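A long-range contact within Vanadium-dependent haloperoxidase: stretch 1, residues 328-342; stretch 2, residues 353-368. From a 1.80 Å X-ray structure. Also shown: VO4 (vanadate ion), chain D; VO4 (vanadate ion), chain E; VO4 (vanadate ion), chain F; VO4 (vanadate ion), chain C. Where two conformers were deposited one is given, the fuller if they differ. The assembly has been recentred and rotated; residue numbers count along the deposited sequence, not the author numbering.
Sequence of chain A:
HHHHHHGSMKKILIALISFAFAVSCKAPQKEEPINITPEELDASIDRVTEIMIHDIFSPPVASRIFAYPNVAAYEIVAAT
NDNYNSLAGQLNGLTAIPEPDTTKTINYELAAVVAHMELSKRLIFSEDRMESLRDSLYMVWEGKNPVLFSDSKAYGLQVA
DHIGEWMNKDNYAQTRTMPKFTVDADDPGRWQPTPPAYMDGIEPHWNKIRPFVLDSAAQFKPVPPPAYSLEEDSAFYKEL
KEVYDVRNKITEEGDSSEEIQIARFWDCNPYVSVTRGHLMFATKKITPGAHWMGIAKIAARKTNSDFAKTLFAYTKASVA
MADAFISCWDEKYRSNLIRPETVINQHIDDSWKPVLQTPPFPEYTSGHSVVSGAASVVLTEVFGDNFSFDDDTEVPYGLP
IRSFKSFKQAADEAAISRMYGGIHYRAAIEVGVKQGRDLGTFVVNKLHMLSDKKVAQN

Stretch 1, residues 328-342: CWDEKYRSNLIRPET
Stretch 2 353-368: KPVLQTPPFPEYTSGH

Residues 328-335 are helical, continuing a helix that begins earlier in the chain; Asn336, with positive phi (43/57), is the first to leave helical phi/psi. Leu337 to Arg339 are extended, and Arg339 occupies the N-cap position, right before the helix that begins at Pro340. Stretch 2 is irregular and largely extended from Lys353 to Ser366, with a cis peptide before Thr365, and turns helical at Gly367. The two run antiparallel: CA atoms pair as Cys328-Gly367 (6.1 Å), Lys332-Tyr364 (5.2 Å), Asn336-Pro362 (5.2 Å), Leu337-Glu363 (5.2 Å) and Glu341-Pro354 (6.7 Å). One direct backbone hydrogen bond joins them, Glu363 N to Leu337 O (3.1 Å), while Lys332 CA lies 3.1 Å from Tyr364 O in a CA-H...O contact. Water 1 links the backbones further, donating to Lys332 O (2.8 Å) and accepting from Tyr364 N (3.0 Å).

Lys332 (mttm) starts sideways, but its extended chain carries NZ to Pro362 O and Thr365 O, both at 2.8 Å, and to O3 of the chain E vanadate at 2.7 Å, so the ammonium ties backbone carbonyls to the anion. Arg339 (chi1 m, chi2 m, chi3 t) donates hydrogen bonds to Phe361 O from NE (2.9 Å) and NH2 (3.0 Å); its guanidinium lies between Pro359 CD and Glu363 CA on opposite faces, and NH1 donates a hydrogen bond to O4 of the chain F vanadate (3.0 Å).

Phe361 (chi1 37°) offers a face to the edge of Trp329, with six-membered ring centroids 4.8 Å apart and planes at 53°. Pro362 packs over Tyr333 (m), its CG 4.1 Å from the ring centroid. Leu337 CD2 meets Tyr364 CB at 4.0 Å. Farther along, Thr358 OG1 (chi1 m) donates a very short 2.4 Å hydrogen bond to Glu341 OE2 (chi1 p, chi2 t). At the other end, Cys328 SG (t) lies 3.7 Å from Gly367 CA; an ideal CB on this glycine would sit only 3.4 Å from Trp329 CZ3.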

# COMPACT_ATOMS: atom_id res chain seq x y z
N CYS A 328 8.54 -2.64 -7.67
CA CYS A 328 7.98 -2.00 -8.84
C CYS A 328 8.76 -0.75 -9.22
O CYS A 328 9.16 -0.59 -10.40
CB CYS A 328 6.55 -1.68 -8.57
SG CYS A 328 5.78 -0.81 -9.99
N TRP A 329 9.07 0.12 -8.26
CA TRP A 329 9.88 1.31 -8.50
C TRP A 329 11.32 1.00 -8.98
O TRP A 329 11.89 1.71 -9.80
CB TRP A 329 9.89 2.27 -7.32
CG TRP A 329 8.99 3.43 -7.53
CD1 TRP A 329 9.37 4.76 -7.67
CD2 TRP A 329 7.55 3.41 -7.75
NE1 TRP A 329 8.29 5.53 -7.96
CE2 TRP A 329 7.15 4.75 -7.98
CE3 TRP A 329 6.59 2.42 -7.75
CZ2 TRP A 329 5.83 5.09 -8.20
CZ3 TRP A 329 5.29 2.76 -7.97
CH2 TRP A 329 4.92 4.07 -8.24
N ASP A 330 11.89 -0.09 -8.50
CA ASP A 330 13.15 -0.66 -9.00
C ASP A 330 13.08 -0.87 -10.52
O ASP A 330 13.98 -0.46 -11.30
CB ASP A 330 13.53 -2.01 -8.27
CG ASP A 330 14.82 -2.58 -8.73
OD1 ASP A 330 15.86 -1.85 -8.50
OD2 ASP A 330 14.83 -3.62 -9.42
N GLU A 331 12.00 -1.52 -10.96
CA GLU A 331 11.88 -1.75 -12.38
C GLU A 331 11.55 -0.46 -13.13
O GLU A 331 12.06 -0.22 -14.29
CB GLU A 331 10.78 -2.76 -12.67
CG GLU A 331 10.59 -3.10 -14.15
CD GLU A 331 11.86 -3.48 -14.84
OE1 GLU A 331 12.78 -4.06 -14.24
OE2 GLU A 331 12.02 -3.13 -16.05
N LYS A 332 10.70 0.37 -12.55
CA LYS A 332 10.32 1.59 -13.30
C LYS A 332 11.54 2.39 -13.77
O LYS A 332 11.54 2.95 -14.88
CB LYS A 332 9.38 2.52 -12.49
CG LYS A 332 7.97 2.04 -12.37
CD LYS A 332 7.02 2.94 -11.54
CE LYS A 332 5.57 2.56 -11.61
NZ LYS A 332 5.03 2.50 -13.00
N TYR A 333 12.47 2.58 -12.84
CA TYR A 333 13.64 3.40 -13.06
C TYR A 333 14.80 2.62 -13.70
O TYR A 333 15.71 3.22 -14.20
CB TYR A 333 13.99 4.28 -11.82
CG TYR A 333 13.02 5.34 -11.61
CD1 TYR A 333 13.10 6.56 -12.25
CD2 TYR A 333 11.95 5.15 -10.74
CE1 TYR A 333 12.16 7.53 -12.09
CE2 TYR A 333 11.00 6.11 -10.58
CZ TYR A 333 11.08 7.35 -11.25
OH TYR A 333 10.17 8.34 -11.00
N ARG A 334 14.69 1.31 -13.83
CA ARG A 334 15.59 0.51 -14.66
C ARG A 334 15.20 0.67 -16.11
O ARG A 334 16.05 1.00 -16.96
CB ARG A 334 15.60 -0.95 -14.23
CG ARG A 334 16.29 -1.94 -15.20
CD ARG A 334 16.26 -3.42 -14.82
NE ARG A 334 16.86 -3.56 -13.52
CZ ARG A 334 16.19 -3.68 -12.38
NH1 ARG A 334 14.85 -3.83 -12.32
NH2 ARG A 334 16.89 -3.72 -11.27
N SER A 335 13.94 0.45 -16.45
CA SER A 335 13.48 0.45 -17.84
C SER A 335 13.18 1.91 -18.34
O SER A 335 13.30 2.21 -19.54
CB SER A 335 12.29 -0.49 -18.00
OG SER A 335 11.23 -0.13 -17.17
N ASN A 336 12.75 2.76 -17.40
CA ASN A 336 12.51 4.17 -17.64
C ASN A 336 11.76 4.42 -18.96
O ASN A 336 12.24 5.11 -19.84
CB ASN A 336 13.84 4.90 -17.59
CG ASN A 336 13.68 6.41 -17.57
OD1 ASN A 336 12.80 6.96 -16.94
ND2 ASN A 336 14.58 7.07 -18.25
N LEU A 337 10.60 3.79 -19.06
CA LEU A 337 9.81 3.73 -20.30
C LEU A 337 8.80 4.82 -20.44
O LEU A 337 8.03 5.10 -19.55
CB LEU A 337 9.12 2.37 -20.35
CG LEU A 337 8.46 2.02 -21.70
CD1 LEU A 337 9.46 1.88 -22.87
CD2 LEU A 337 7.62 0.73 -21.52
N ILE A 338 8.75 5.37 -21.66
CA ILE A 338 7.80 6.40 -22.04
C ILE A 338 6.34 5.96 -21.91
O ILE A 338 6.01 4.80 -22.17
CB ILE A 338 8.15 6.76 -23.51
CG1 ILE A 338 7.54 8.09 -23.94
CG2 ILE A 338 7.82 5.60 -24.44
CD1 ILE A 338 8.32 8.65 -25.17
N ARG A 339 5.46 6.88 -21.47
CA ARG A 339 4.06 6.66 -21.33
C ARG A 339 3.33 6.75 -22.65
O ARG A 339 3.79 7.42 -23.59
CB ARG A 339 3.48 7.67 -20.32
CG ARG A 339 3.96 7.43 -18.94
CD ARG A 339 3.12 6.33 -18.27
NE ARG A 339 3.47 6.22 -16.84
CZ ARG A 339 2.69 5.70 -15.91
NH1 ARG A 339 1.54 5.10 -16.20
NH2 ARG A 339 3.13 5.65 -14.66
N PRO A 340 2.20 6.02 -22.79
CA PRO A 340 1.46 5.93 -24.02
C PRO A 340 1.04 7.29 -24.63
O PRO A 340 1.22 7.45 -25.88
CB PRO A 340 0.22 5.11 -23.63
CG PRO A 340 0.63 4.28 -22.52
CD PRO A 340 1.60 5.16 -21.74
N GLU A 341 0.57 8.24 -23.82
CA GLU A 341 0.14 9.52 -24.42
C GLU A 341 1.25 10.24 -25.15
O GLU A 341 0.99 10.90 -26.17
CB GLU A 341 -0.51 10.45 -23.39
CG GLU A 341 0.39 11.04 -22.34
CD GLU A 341 -0.37 12.14 -21.58
OE1 GLU A 341 -0.64 13.26 -22.11
OE2 GLU A 341 -0.86 11.85 -20.50
N THR A 342 2.46 10.21 -24.61
CA THR A 342 3.64 10.87 -25.19
C THR A 342 3.91 10.33 -26.62
O THR A 342 4.03 11.12 -27.57
CB THR A 342 4.84 10.63 -24.32
OG1 THR A 342 4.47 10.91 -22.93
CG2 THR A 342 5.99 11.52 -24.77
N LYS A 353 -6.39 11.84 -26.13
CA LYS A 353 -6.18 11.99 -24.69
C LYS A 353 -6.58 10.73 -23.97
O LYS A 353 -7.57 10.15 -24.30
CB LYS A 353 -7.03 13.11 -24.14
CG LYS A 353 -6.73 14.47 -24.81
CD LYS A 353 -5.33 14.94 -24.54
CE LYS A 353 -5.07 16.32 -25.24
NZ LYS A 353 -6.17 17.24 -24.86
N PRO A 354 -5.83 10.34 -22.96
CA PRO A 354 -6.20 9.21 -22.18
C PRO A 354 -7.40 9.50 -21.33
O PRO A 354 -7.65 10.66 -21.00
CB PRO A 354 -4.93 8.97 -21.31
CG PRO A 354 -4.30 10.29 -21.22
CD PRO A 354 -4.59 10.96 -22.54
N VAL A 355 -8.12 8.47 -20.91
CA VAL A 355 -9.23 8.62 -20.00
C VAL A 355 -8.77 9.22 -18.68
O VAL A 355 -9.40 10.16 -18.17
CB VAL A 355 -9.95 7.27 -19.75
CG1 VAL A 355 -10.91 7.35 -18.60
CG2 VAL A 355 -10.79 6.91 -20.97
N LEU A 356 -7.69 8.70 -18.14
CA LEU A 356 -7.13 9.22 -16.88
C LEU A 356 -5.92 10.08 -17.18
O LEU A 356 -5.20 9.82 -18.13
CB LEU A 356 -6.68 8.07 -16.02
CG LEU A 356 -7.80 7.10 -15.63
CD1 LEU A 356 -7.19 5.96 -14.81
CD2 LEU A 356 -8.96 7.72 -14.88
N GLN A 357 -5.61 11.00 -16.29
CA GLN A 357 -4.35 11.70 -16.34
C GLN A 357 -3.17 10.75 -16.08
O GLN A 357 -3.28 9.90 -15.20
CB GLN A 357 -4.35 12.79 -15.27
CG GLN A 357 -3.12 13.67 -15.33
CD GLN A 357 -3.21 14.90 -14.39
OE1 GLN A 357 -2.37 15.08 -13.43
NE2 GLN A 357 -4.20 15.78 -14.69
N THR A 358 -2.06 10.94 -16.78
CA THR A 358 -0.92 10.05 -16.65
C THR A 358 -0.15 10.41 -15.40
O THR A 358 0.12 11.57 -15.22
CB THR A 358 0.00 10.15 -17.90
OG1 THR A 358 -0.80 9.86 -19.08
CG2 THR A 358 1.11 9.11 -17.73
N PRO A 359 0.12 9.44 -14.52
CA PRO A 359 0.93 9.71 -13.38
C PRO A 359 2.35 10.03 -13.67
O PRO A 359 2.93 9.56 -14.63
CB PRO A 359 0.81 8.43 -12.58
CG PRO A 359 -0.40 7.73 -13.10
CD PRO A 359 -0.35 8.07 -14.53
N PRO A 360 2.99 10.83 -12.78
CA PRO A 360 4.32 11.31 -13.06
C PRO A 360 5.46 10.40 -12.72
O PRO A 360 6.27 10.70 -11.87
CB PRO A 360 4.40 12.59 -12.20
CG PRO A 360 3.57 12.25 -11.00
CD PRO A 360 2.43 11.38 -11.53
N PHE A 361 5.58 9.29 -13.43
CA PHE A 361 6.63 8.35 -13.24
C PHE A 361 6.67 7.38 -14.41
O PHE A 361 5.61 7.27 -15.14
CB PHE A 361 6.62 7.62 -11.88
CG PHE A 361 5.28 7.27 -11.37
CD1 PHE A 361 4.65 6.11 -11.77
CD2 PHE A 361 4.67 8.08 -10.45
CE1 PHE A 361 3.45 5.73 -11.26
CE2 PHE A 361 3.45 7.76 -9.94
CZ PHE A 361 2.79 6.60 -10.37
N PRO A 362 7.81 6.72 -14.65
CA PRO A 362 7.92 5.83 -15.78
C PRO A 362 6.90 4.68 -15.78
O PRO A 362 6.29 4.34 -14.76
CB PRO A 362 9.34 5.31 -15.71
CG PRO A 362 10.06 6.41 -15.04
CD PRO A 362 9.12 6.85 -14.00
N GLU A 363 6.74 4.11 -16.93
CA GLU A 363 5.61 3.22 -17.26
C GLU A 363 5.69 1.75 -16.78
O GLU A 363 4.62 1.16 -16.46
CB GLU A 363 5.35 3.29 -18.74
CG GLU A 363 4.02 2.73 -19.15
CD GLU A 363 3.95 1.26 -19.31
OE1 GLU A 363 4.98 0.58 -19.58
OE2 GLU A 363 2.79 0.77 -19.24
N TYR A 364 6.86 1.14 -16.70
CA TYR A 364 6.91 -0.33 -16.65
C TYR A 364 7.65 -0.77 -15.38
O TYR A 364 8.75 -0.33 -15.19
CB TYR A 364 7.67 -0.85 -17.87
CG TYR A 364 7.76 -2.35 -18.01
CD1 TYR A 364 6.78 -3.09 -18.57
CD2 TYR A 364 8.89 -3.03 -17.52
CE1 TYR A 364 6.90 -4.47 -18.71
CE2 TYR A 364 9.04 -4.38 -17.65
CZ TYR A 364 8.05 -5.10 -18.24
OH TYR A 364 8.19 -6.43 -18.43
N THR A 365 7.13 -1.61 -14.55
CA THR A 365 5.77 -2.21 -14.59
C THR A 365 4.78 -1.30 -13.85
O THR A 365 5.17 -0.28 -13.24
CB THR A 365 5.82 -3.58 -13.88
OG1 THR A 365 6.55 -3.39 -12.64
CG2 THR A 365 6.41 -4.66 -14.77
N SER A 366 3.48 -1.59 -13.96
CA SER A 366 2.41 -0.81 -13.36
C SER A 366 2.31 -1.03 -11.85
O SER A 366 2.23 -2.19 -11.42
CB SER A 366 1.08 -1.24 -13.96
OG SER A 366 -0.04 -0.86 -13.12
N GLY A 367 2.40 0.07 -11.08
CA GLY A 367 2.24 0.04 -9.68
C GLY A 367 0.95 -0.57 -9.19
O GLY A 367 0.93 -1.40 -8.27
N HIS A 368 -0.16 -0.16 -9.81
CA HIS A 368 -1.41 -0.75 -9.48
C HIS A 368 -1.37 -2.24 -9.62
O HIS A 368 -1.94 -3.01 -8.79
CB HIS A 368 -2.53 -0.22 -10.38
CG HIS A 368 -3.01 1.13 -10.04
ND1 HIS A 368 -2.24 2.26 -10.23
CD2 HIS A 368 -4.23 1.56 -9.61
CE1 HIS A 368 -2.94 3.31 -9.82
NE2 HIS A 368 -4.16 2.92 -9.51
O2 VO4 D . -0.56 1.65 -12.62
O3 VO4 E . 2.35 2.51 -12.60
O4 VO4 F . 0.53 4.43 -13.48
O1 VO4 C . 0.50 3.66 -10.72
O HOH W 1 9.73 2.13 -16.87
O HOH W 2 -0.59 7.79 -21.11
O HOH W 3 -2.09 13.21 -18.71